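Local coordinates for surface protein SPB1 (Streptococcus agalactiae, PDB 4UZG) that probably forms the shaft of the group B streptococcal type 2b pilus, as a backbone subunit that sortases link covalently into a fibre, at residues E76-Y82 with I95-N101; A187-N193 with Y236-K242; Q254-G259 with L271-V277. Residues are numbered along the deposited sequence.

Contact 1. Residues E76-Y82 with I95-N101; sequences EKATGKY and IPWAATN
I95 continues an extended strand (phi/psi -107/110) and sits across from Y82, with CA atoms 4.5 Å apart; its CG1 meets Y82 CB at 4.1 Å. Y82, with chi1 near +71°, carries its ring away toward L71, Y57 and V59. P96 points toward the other segment, which covers more of it (82 Å²) than of any residue but K77 (110 Å²): its CD lies 3.3 Å from K81 O, its CG 3.8 Å from both E76 O and A78 O, and its CB 4.1 Å from K77 CA. A water bridges the two segments, donating to K81 O and to P96 O, each at 2.8 Å. The contact lies at the open end of the beta hairpin, where strand 81-87 begins and strand 90-96 ends, and the chain entering it is tightly folded: K77 centres an inverse gamma turn (weak A78 N to E76 O, 3.0 Å), then A78 to K81 form a type II turn with G80 at positive phi (83/8). Past P96, W97 turns away to meet Y38 and Y117. A98 O and A99 O then line the K77 side chain, approaching its CE at 3.3 Å and its CD at 3.1 Å respectively, and a second water donates to K77 O and A99 O, both 2.8 Å. T100 CA lies 3.7 Å from K77 CE. At N101 (chi1 m), OD1 accepts a very short hydrogen bond, 2.4 Å, from K77 NZ, reached by a t,t,t,p lysine.

Contact 2. Residues A187-N193 with Y236-K242; sequences AIFVLKN and YYLVEKK
Strands 188-192 and 236-240 run antiparallel, their axes 4.7 Å apart at closest approach and their directions 148° apart. Hydrogen-bonded pairs are K192 with Y237 (K192 N to Y237 O 2.9 Å, Y237 N to K192 O 2.8 Å) and V190 with V239 (V190 N to V239 O and V239 N to V190 O, both 3.0 Å). L191 with L238 and F189 with E240 are the non-hydrogen-bonded pairs; of these, F189 bonds through its backbone with Y218, L191 with L199 and L238 with Q254. The register then slips by one in a classic beta bulge: I188 O accepts from both K241 N (2.7 Å) and K242 N (3.2 Å), while I188 N gives to K242 O (2.9 Å). This is the heart of a prealbumin-like domain. F189, L191, L238 and E240 share the face turned toward strands 169-177 and 273-279; L191 (t,p) brings CD1 to 3.5 Å from L238 CD2, and E240 CG covers one face of the F189 ring. E240 OE1 is satisfied by L250 N, and the side chain touches K175 and lies near N279, consistent with the Lys-Asn isopeptide site and its glutamate in related pilin domains. On the other face V190 CG2 packs on V239 CB (3.8 Å). K241 NZ forms a salt bridge with E212, Y236 OH bonds to K232 O, and N193 OD1 takes backbone N-H groups of T195 and Q197.

Contact 3. Residues Q254-G259 with L271-V277; sequences QKVILG and LLVNPTV
Q254, L258 and V273 have the most surface covered in this contact, and they mark out two segments that run nearly antiparallel, with end-to-end directions 168° apart. Opposed CA atoms are too widely spaced for sheet pairing over most of the length, at 7.5 Å for Q254 with V277 and 6.8 Å for V256 with P275; the spacing closes to 5.1 Å between G259 CA and L271 CA. Q254 therefore spans the gap with its side chain: extended through chi1 and chi2 (t,t), it places NE2 2.9 Å from T276 O in a nearly straight hydrogen bond (168°), the single one found between the segments, while its OE1 lies 3.6 Å from V277 CG2. Side chains fill the rest. V273 (chi1 m), pointing toward the opposite strand, sets CG2 3.8 Å from V256 CG1 and 3.9 Å from L258 CD1, and CG1 3.6 Å from I257 O. Such side-chain-mediated facing fits the two layers of the prealbumin-like beta sandwich: strand 254-258 is outermost in the four-stranded sheet, beside strand 234-240, and strand 273-279 is outermost in the three-stranded sheet, beside strand 169-177. V256 adds CG2 against P275 CB at 3.8 Å, and P275 in turn touches I171. L258 (t,p) reaches across so that CD1 comes 3.6 Å from L271 O, with its CG 4.5 Å from L271 CD2. The chain turns a corner at L271 and L272. G259, at phi/psi 92/-151, where a CB would jam against the preceding carbonyl oxygen, has its CA 4.0 Å from L271 CD2.

Overall arrangement
Contact 1 belongs to the N-terminal half of the elongated molecule, on the far side of the chain's centre from the other two: its centre is 57 Å from that of contact 2 and 53 Å from that of contact 3, with nearest atoms about 33 and 31 Å apart. Contacts 2 and 3, by contrast, share one domain, their centres 12 Å apart. Strands 234-240 and 254-258 are neighbours in one sheet, through probable hydrogen bonds from V256 N to Y236 O and from L238 N to Q254 O, each 2.8 Å. L238 joins them in the core, its CD1 3.6 Å from both V256 CG2 and V277 CG2. A bound calcium ion lies about 10 Å from the N193 side chain.

Contact 1. Residues E76-Y82 with I95-N101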
loop_
_atom_site.group_PDB
_atom_site.type_symbol
_atom_site.label_atom_id
_atom_site.label_comp_id
_atom_site.label_asym_id
_atom_site.label_seq_id
_atom_site.Cartn_x
_atom_site.Cartn_y
_atom_site.Cartn_z
ATOM N N GLU A 76 -19.989 -8.544 -25.222
ATOM C CA GLU A 76 -21.057 -9.493 -25.529
ATOM C C GLU A 76 -21.688 -10.125 -24.285
ATOM O O GLU A 76 -21.014 -10.396 -23.262
ATOM C CB GLU A 76 -20.595 -10.586 -26.507
ATOM C CG GLU A 76 -19.309 -11.308 -26.145
ATOM C CD GLU A 76 -18.046 -10.611 -26.655
ATOM O OE1 GLU A 76 -17.810 -9.449 -26.288
ATOM O OE2 GLU A 76 -17.286 -11.235 -27.424
ATOM N N LYS A 77 -22.999 -10.312 -24.377
ATOM C CA LYS A 77 -23.789 -10.913 -23.327
ATOM C C LYS A 77 -23.702 -12.427 -23.497
ATOM O O LYS A 77 -24.609 -13.063 -24.048
ATOM C CB LYS A 77 -25.230 -10.438 -23.456
ATOM C CG LYS A 77 -26.095 -10.685 -22.260
ATOM C CD LYS A 77 -27.547 -10.353 -22.589
ATOM C CE LYS A 77 -28.421 -10.428 -21.344
ATOM N NZ LYS A 77 -28.424 -9.154 -20.606
ATOM N N ALA A 78 -22.593 -12.994 -23.030
ATOM C CA ALA A 78 -22.252 -14.380 -23.321
ATOM C C ALA A 78 -21.406 -14.988 -22.208
ATOM O O ALA A 78 -20.713 -14.281 -21.460
ATOM C CB ALA A 78 -21.517 -14.485 -24.648
ATOM N N THR A 79 -21.464 -16.319 -22.109
ATOM C CA THR A 79 -20.721 -17.025 -21.098
ATOM C C THR A 79 -19.219 -16.762 -21.216
ATOM O O THR A 79 -18.666 -16.579 -22.305
ATOM C CB THR A 79 -21.017 -18.539 -21.156
ATOM O OG1 THR A 79 -20.538 -19.152 -19.959
ATOM C CG2 THR A 79 -20.415 -19.213 -22.383
ATOM N N GLY A 80 -18.562 -16.672 -20.066
ATOM C CA GLY A 80 -17.128 -16.535 -20.035
ATOM C C GLY A 80 -16.603 -15.132 -20.227
ATOM O O GLY A 80 -15.389 -14.984 -20.365
ATOM N N LYS A 81 -17.475 -14.131 -20.241
ATOM C CA LYS A 81 -17.101 -12.743 -20.560
ATOM C C LYS A 81 -17.256 -11.783 -19.388
ATOM O O LYS A 81 -18.083 -12.002 -18.492
ATOM C CB LYS A 81 -17.948 -12.228 -21.746
ATOM C CG LYS A 81 -17.880 -13.054 -23.014
ATOM C CD LYS A 81 -16.462 -13.247 -23.511
ATOM C CE LYS A 81 -15.803 -11.946 -23.928
ATOM N NZ LYS A 81 -14.444 -12.189 -24.509
ATOM N N TYR A 82 -16.518 -10.680 -19.453
ATOM C CA TYR A 82 -16.804 -9.530 -18.607
ATOM C C TYR A 82 -16.545 -8.269 -19.398
ATOM O O TYR A 82 -15.626 -8.224 -20.205
ATOM C CB TYR A 82 -15.985 -9.507 -17.314
ATOM C CG TYR A 82 -14.503 -9.213 -17.464
ATOM C CD1 TYR A 82 -13.593 -10.231 -17.719
ATOM C CD2 TYR A 82 -14.016 -7.927 -17.325
ATOM C CE1 TYR A 82 -12.238 -9.966 -17.846
ATOM C CE2 TYR A 82 -12.664 -7.655 -17.435
ATOM C CZ TYR A 82 -11.775 -8.670 -17.693
ATOM O OH TYR A 82 -10.428 -8.368 -17.787
ATOM N N ILE A 95 -20.293 -8.430 -15.265
ATOM C CA ILE A 95 -20.219 -9.832 -15.654
ATOM C C ILE A 95 -21.636 -10.277 -16.071
ATOM O O ILE A 95 -22.527 -10.392 -15.237
ATOM C CB ILE A 95 -19.726 -10.716 -14.500
ATOM C CG1 ILE A 95 -18.347 -10.248 -14.014
ATOM C CG2 ILE A 95 -19.700 -12.179 -14.941
ATOM C CD1 ILE A 95 -17.830 -10.988 -12.791
ATOM N N PRO A 96 -21.859 -10.524 -17.367
ATOM C CA PRO A 96 -23.173 -11.037 -17.768
ATOM C C PRO A 96 -23.383 -12.434 -17.171
ATOM O O PRO A 96 -22.458 -13.244 -17.113
ATOM C CB PRO A 96 -23.105 -11.050 -19.305
ATOM C CG PRO A 96 -21.677 -11.156 -19.621
ATOM C CD PRO A 96 -20.961 -10.381 -18.525
ATOM N N TRP A 97 -24.613 -12.700 -16.755
ATOM C CA TRP A 97 -24.923 -13.890 -15.968
ATOM C C TRP A 97 -25.921 -14.802 -16.675
ATOM O O TRP A 97 -26.082 -15.965 -16.297
ATOM C CB TRP A 97 -25.484 -13.458 -14.600
ATOM C CG TRP A 97 -25.173 -14.404 -13.488
ATOM C CD1 TRP A 97 -26.058 -15.162 -12.784
ATOM C CD2 TRP A 97 -23.880 -14.674 -12.933
ATOM N NE1 TRP A 97 -25.402 -15.888 -11.835
ATOM C CE2 TRP A 97 -24.067 -15.613 -11.906
ATOM C CE3 TRP A 97 -22.600 -14.197 -13.194
ATOM C CZ2 TRP A 97 -23.008 -16.094 -11.137
ATOM C CZ3 TRP A 97 -21.544 -14.685 -12.440
ATOM C CH2 TRP A 97 -21.757 -15.615 -11.423
ATOM N N ALA A 98 -26.597 -14.273 -17.690
ATOM C CA ALA A 98 -27.598 -15.034 -18.429
ATOM C C ALA A 98 -27.697 -14.429 -19.813
ATOM O O ALA A 98 -27.337 -13.266 -20.021
ATOM C CB ALA A 98 -28.972 -14.994 -17.715
ATOM N N ALA A 99 -28.226 -15.200 -20.762
ATOM C CA ALA A 99 -28.319 -14.753 -22.144
ATOM C C ALA A 99 -29.344 -13.644 -22.335
ATOM O O ALA A 99 -29.231 -12.870 -23.281
ATOM C CB ALA A 99 -28.646 -15.925 -23.072
ATOM N N THR A 100 -30.365 -13.600 -21.480
ATOM C CA THR A 100 -31.415 -12.566 -21.538
ATOM C C THR A 100 -31.788 -12.126 -20.122
ATOM O O THR A 100 -31.437 -12.804 -19.153
ATOM C CB THR A 100 -32.696 -13.066 -22.225
ATOM O OG1 THR A 100 -33.285 -14.115 -21.449
ATOM C CG2 THR A 100 -32.404 -13.561 -23.626
ATOM N N ASN A 101 -32.522 -11.019 -19.992
ATOM C CA ASN A 101 -32.780 -10.436 -18.661
ATOM C C ASN A 101 -34.028 -10.902 -17.913
ATOM O O ASN A 101 -34.141 -10.672 -16.704
ATOM C CB ASN A 101 -32.831 -8.920 -18.733
ATOM C CG ASN A 101 -31.620 -8.338 -19.397
ATOM O OD1 ASN A 101 -30.576 -8.976 -19.463
ATOM N ND2 ASN A 101 -31.763 -7.130 -19.938
HETATM O O HOH W 1 -27.149 -13.126 -25.189
HETATM O O HOH W 2 -19.905 -14.083 -17.893
#

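Contact 2. Residues A187-N193 with Y236-K242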
loop_
_atom_site.group_PDB
_atom_site.type_symbol
_atom_site.label_atom_id
_atom_site.label_comp_id
_atom_site.label_asym_id
_atom_site.label_seq_id
_atom_site.Cartn_x
_atom_site.Cartn_y
_atom_site.Cartn_z
ATOM N N ALA A 187 23.943 17.076 10.333
ATOM C CA ALA A 187 24.422 15.697 10.205
ATOM C C ALA A 187 23.834 15.095 8.937
ATOM O O ALA A 187 22.694 15.391 8.590
ATOM C CB ALA A 187 23.977 14.878 11.392
ATOM N N ILE A 188 24.611 14.251 8.264
ATOM C CA ILE A 188 24.160 13.590 7.057
ATOM C C ILE A 188 24.042 12.097 7.332
ATOM O O ILE A 188 24.999 11.476 7.815
ATOM C CB ILE A 188 25.093 13.828 5.847
ATOM C CG1 ILE A 188 25.272 15.336 5.623
ATOM C CG2 ILE A 188 24.556 13.124 4.594
ATOM C CD1 ILE A 188 26.260 15.677 4.537
ATOM N N PHE A 189 22.883 11.527 7.001
ATOM C CA PHE A 189 22.619 10.094 7.122
ATOM C C PHE A 189 22.188 9.512 5.798
ATOM O O PHE A 189 21.571 10.186 4.959
ATOM C CB PHE A 189 21.485 9.846 8.123
ATOM C CG PHE A 189 21.880 10.023 9.566
ATOM C CD1 PHE A 189 21.899 11.287 10.148
ATOM C CD2 PHE A 189 22.279 8.950 10.337
ATOM C CE1 PHE A 189 22.262 11.449 11.455
ATOM C CE2 PHE A 189 22.657 9.123 11.646
ATOM C CZ PHE A 189 22.669 10.373 12.208
ATOM N N VAL A 190 22.463 8.222 5.653
ATOM C CA VAL A 190 21.799 7.369 4.688
ATOM C C VAL A 190 21.091 6.251 5.459
ATOM O O VAL A 190 21.430 5.967 6.612
ATOM C CB VAL A 190 22.776 6.813 3.623
ATOM C CG1 VAL A 190 23.363 7.950 2.809
ATOM C CG2 VAL A 190 23.873 5.948 4.225
ATOM N N LEU A 191 20.102 5.646 4.815
ATOM C CA LEU A 191 19.319 4.568 5.421
ATOM C C LEU A 191 19.664 3.249 4.747
ATOM O O LEU A 191 19.593 3.131 3.526
ATOM C CB LEU A 191 17.823 4.836 5.293
ATOM C CG LEU A 191 16.930 3.891 6.112
ATOM C CD1 LEU A 191 17.084 4.151 7.584
ATOM C CD2 LEU A 191 15.465 4.036 5.693
ATOM N N LYS A 192 20.030 2.266 5.552
ATOM C CA LYS A 192 20.282 0.911 5.089
ATOM C C LYS A 192 19.125 -0.002 5.491
ATOM O O LYS A 192 18.512 0.186 6.559
ATOM C CB LYS A 192 21.595 0.435 5.726
ATOM C CG LYS A 192 22.288 -0.750 5.113
ATOM C CD LYS A 192 23.574 -1.090 5.830
ATOM C CE LYS A 192 24.281 -2.232 5.161
ATOM N NZ LYS A 192 25.554 -2.497 5.837
ATOM N N ASN A 193 18.804 -0.951 4.622
ATOM C CA ASN A 193 17.827 -1.974 4.950
ATOM C C ASN A 193 18.528 -3.173 5.593
ATOM O O ASN A 193 19.690 -3.074 6.007
ATOM C CB ASN A 193 16.971 -2.328 3.720
ATOM C CG ASN A 193 17.757 -3.003 2.629
ATOM O OD1 ASN A 193 18.891 -3.450 2.827
ATOM N ND2 ASN A 193 17.125 -3.149 1.468
ATOM N N TYR A 236 15.687 -1.424 9.873
ATOM C CA TYR A 236 16.520 -0.519 9.112
ATOM C C TYR A 236 17.676 -0.057 9.977
ATOM O O TYR A 236 17.666 -0.235 11.198
ATOM C CB TYR A 236 15.674 0.675 8.629
ATOM C CG TYR A 236 14.543 0.256 7.722
ATOM C CD1 TYR A 236 14.759 0.088 6.367
ATOM C CD2 TYR A 236 13.274 -0.030 8.215
ATOM C CE1 TYR A 236 13.733 -0.335 5.511
ATOM C CE2 TYR A 236 12.257 -0.454 7.386
ATOM C CZ TYR A 236 12.475 -0.592 6.020
ATOM O OH TYR A 236 11.484 -1.009 5.149
ATOM N N TYR A 237 18.660 0.562 9.340
ATOM C CA TYR A 237 19.864 0.996 10.037
ATOM C C TYR A 237 20.234 2.397 9.597
ATOM O O TYR A 237 20.371 2.679 8.405
ATOM C CB TYR A 237 21.025 0.025 9.750
ATOM C CG TYR A 237 20.742 -1.358 10.297
ATOM C CD1 TYR A 237 20.066 -2.305 9.538
ATOM C CD2 TYR A 237 21.095 -1.691 11.597
ATOM C CE1 TYR A 237 19.757 -3.558 10.051
ATOM C CE2 TYR A 237 20.782 -2.953 12.126
ATOM C CZ TYR A 237 20.120 -3.878 11.337
ATOM O OH TYR A 237 19.818 -5.110 11.879
ATOM N N LEU A 238 20.404 3.274 10.581
ATOM C CA LEU A 238 20.772 4.662 10.336
ATOM C C LEU A 238 22.284 4.755 10.278
ATOM O O LEU A 238 22.951 4.455 11.267
ATOM C CB LEU A 238 20.261 5.549 11.461
ATOM C CG LEU A 238 18.759 5.428 11.789
ATOM C CD1 LEU A 238 18.385 6.298 12.975
ATOM C CD2 LEU A 238 17.890 5.727 10.625
ATOM N N VAL A 239 22.818 5.173 9.143
ATOM C CA VAL A 239 24.254 5.239 8.921
ATOM C C VAL A 239 24.663 6.712 8.790
ATOM O O VAL A 239 24.263 7.393 7.847
ATOM C CB VAL A 239 24.648 4.465 7.663
ATOM C CG1 VAL A 239 26.132 4.575 7.380
ATOM C CG2 VAL A 239 24.233 2.996 7.766
ATOM N N GLU A 240 25.466 7.197 9.728
ATOM C CA GLU A 240 25.943 8.559 9.663
ATOM C C GLU A 240 27.092 8.643 8.676
ATOM O O GLU A 240 28.093 7.933 8.795
ATOM C CB GLU A 240 26.388 9.036 11.031
ATOM C CG GLU A 240 26.644 10.512 11.062
ATOM C CD GLU A 240 27.001 11.011 12.451
ATOM O OE1 GLU A 240 28.096 10.703 12.955
ATOM O OE2 GLU A 240 26.174 11.757 13.024
ATOM N N LYS A 241 26.934 9.530 7.699
ATOM C CA LYS A 241 27.951 9.811 6.706
ATOM C C LYS A 241 28.778 11.047 7.050
ATOM O O LYS A 241 29.942 11.123 6.654
ATOM C CB LYS A 241 27.320 9.985 5.337
ATOM C CG LYS A 241 26.648 8.737 4.809
ATOM C CD LYS A 241 27.570 7.512 4.792
ATOM C CE LYS A 241 28.755 7.645 3.850
ATOM N NZ LYS A 241 28.394 7.680 2.403
ATOM N N LYS A 242 28.198 12.004 7.764
ATOM C CA LYS A 242 28.906 13.220 8.182
ATOM C C LYS A 242 28.327 13.621 9.529
ATOM O O LYS A 242 27.112 13.750 9.667
ATOM C CB LYS A 242 28.745 14.356 7.169
ATOM C CG LYS A 242 29.570 15.593 7.513
ATOM C CD LYS A 242 29.521 16.659 6.387
ATOM C CE LYS A 242 28.278 17.605 6.454
ATOM N NZ LYS A 242 28.357 18.925 5.615
#

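Contact 3. Residues Q254-G259 with L271-V277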
loop_
_atom_site.group_PDB
_atom_site.type_symbol
_atom_site.label_atom_id
_atom_site.label_comp_id
_atom_site.label_asym_id
_atom_site.label_seq_id
_atom_site.Cartn_x
_atom_site.Cartn_y
_atom_site.Cartn_z
ATOM N N GLN A 254 22.773 2.639 13.687
ATOM C CA GLN A 254 21.750 2.480 14.710
ATOM C C GLN A 254 20.541 1.761 14.131
ATOM O O GLN A 254 19.934 2.221 13.169
ATOM C CB GLN A 254 21.336 3.822 15.280
ATOM C CG GLN A 254 20.332 3.694 16.392
ATOM C CD GLN A 254 20.164 4.982 17.175
ATOM O OE1 GLN A 254 21.135 5.679 17.432
ATOM N NE2 GLN A 254 18.929 5.315 17.523
ATOM N N LYS A 255 20.171 0.640 14.742
ATOM C CA LYS A 255 19.008 -0.126 14.320
ATOM C C LYS A 255 17.707 0.595 14.660
ATOM O O LYS A 255 17.563 1.129 15.764
ATOM C CB LYS A 255 19.039 -1.479 15.020
ATOM C CG LYS A 255 17.929 -2.414 14.554
ATOM C CD LYS A 255 18.101 -3.834 15.083
ATOM C CE LYS A 255 17.942 -3.937 16.551
ATOM N NZ LYS A 255 18.157 -5.374 16.932
ATOM N N VAL A 256 16.763 0.580 13.726
ATOM C CA VAL A 256 15.433 1.149 13.920
ATOM C C VAL A 256 14.417 0.169 13.333
ATOM O O VAL A 256 14.467 -0.149 12.146
ATOM C CB VAL A 256 15.284 2.486 13.192
ATOM C CG1 VAL A 256 13.876 3.042 13.409
ATOM C CG2 VAL A 256 16.328 3.467 13.584
ATOM N N ILE A 257 13.488 -0.292 14.163
ATOM C CA ILE A 257 12.431 -1.182 13.724
ATOM C C ILE A 257 11.162 -0.384 13.444
ATOM O O ILE A 257 10.723 0.447 14.236
ATOM C CB ILE A 257 12.178 -2.284 14.755
ATOM C CG1 ILE A 257 13.419 -3.187 14.825
ATOM C CG2 ILE A 257 10.934 -3.090 14.386
ATOM C CD1 ILE A 257 13.387 -4.185 15.925
ATOM N N LEU A 258 10.569 -0.694 12.301
ATOM C CA LEU A 258 9.331 -0.128 11.885
ATOM C C LEU A 258 8.332 -1.300 11.839
ATOM O O LEU A 258 8.598 -2.350 11.249
ATOM C CB LEU A 258 9.633 0.476 10.524
ATOM C CG LEU A 258 8.610 1.391 9.916
ATOM C CD1 LEU A 258 8.148 2.556 10.814
ATOM C CD2 LEU A 258 9.150 1.933 8.609
ATOM N N GLY A 259 7.185 -1.122 12.483
ATOM C CA GLY A 259 6.205 -2.192 12.596
ATOM C C GLY A 259 6.382 -3.013 13.862
ATOM O O GLY A 259 6.844 -2.502 14.878
ATOM N N LEU A 271 4.032 2.100 13.294
ATOM C CA LEU A 271 4.426 2.560 11.947
ATOM C C LEU A 271 4.870 4.024 11.925
ATOM O O LEU A 271 5.191 4.538 10.865
ATOM C CB LEU A 271 3.305 2.300 10.942
ATOM C CG LEU A 271 3.076 0.824 10.620
ATOM C CD1 LEU A 271 1.865 0.721 9.695
ATOM C CD2 LEU A 271 4.310 0.203 9.982
ATOM N N LEU A 272 4.905 4.667 13.083
ATOM C CA LEU A 272 5.358 6.045 13.212
ATOM C C LEU A 272 6.425 6.055 14.305
ATOM O O LEU A 272 6.100 6.110 15.489
ATOM C CB LEU A 272 4.213 7.000 13.563
ATOM C CG LEU A 272 3.044 7.040 12.586
ATOM C CD1 LEU A 272 1.938 7.915 13.152
ATOM C CD2 LEU A 272 3.475 7.529 11.228
ATOM N N VAL A 273 7.695 5.972 13.914
ATOM C CA VAL A 273 8.752 5.785 14.897
ATOM C C VAL A 273 9.687 6.998 14.907
ATOM O O VAL A 273 9.810 7.745 13.930
ATOM C CB VAL A 273 9.532 4.453 14.692
ATOM C CG1 VAL A 273 8.604 3.265 14.749
ATOM C CG2 VAL A 273 10.315 4.431 13.415
ATOM N N ASN A 274 10.347 7.172 16.052
ATOM C CA ASN A 274 11.093 8.381 16.354
ATOM C C ASN A 274 12.428 8.078 17.018
ATOM O O ASN A 274 12.653 8.463 18.167
ATOM C CB ASN A 274 10.282 9.258 17.303
ATOM C CG ASN A 274 8.938 9.626 16.750
ATOM O OD1 ASN A 274 8.774 10.669 16.099
ATOM N ND2 ASN A 274 7.947 8.771 17.001
ATOM N N PRO A 275 13.355 7.424 16.307
ATOM C CA PRO A 275 14.670 7.170 16.898
ATOM C C PRO A 275 15.449 8.460 17.178
ATOM O O PRO A 275 15.394 9.408 16.385
ATOM C CB PRO A 275 15.373 6.352 15.803
ATOM C CG PRO A 275 14.707 6.777 14.533
ATOM C CD PRO A 275 13.264 6.908 14.934
ATOM N N THR A 276 16.191 8.462 18.285
ATOM C CA THR A 276 17.136 9.519 18.616
ATOM C C THR A 276 18.538 8.958 18.443
ATOM O O THR A 276 18.840 7.878 18.950
ATOM C CB THR A 276 16.932 9.983 20.075
ATOM O OG1 THR A 276 15.638 10.571 20.207
ATOM C CG2 THR A 276 17.956 11.002 20.482
ATOM N N VAL A 277 19.384 9.697 17.734
ATOM C CA VAL A 277 20.773 9.320 17.531
ATOM C C VAL A 277 21.645 10.321 18.267
ATOM O O VAL A 277 21.533 11.544 18.056
ATOM C CB VAL A 277 21.142 9.297 16.039
ATOM C CG1 VAL A 277 22.610 8.890 15.849
ATOM C CG2 VAL A 277 20.210 8.366 15.253
#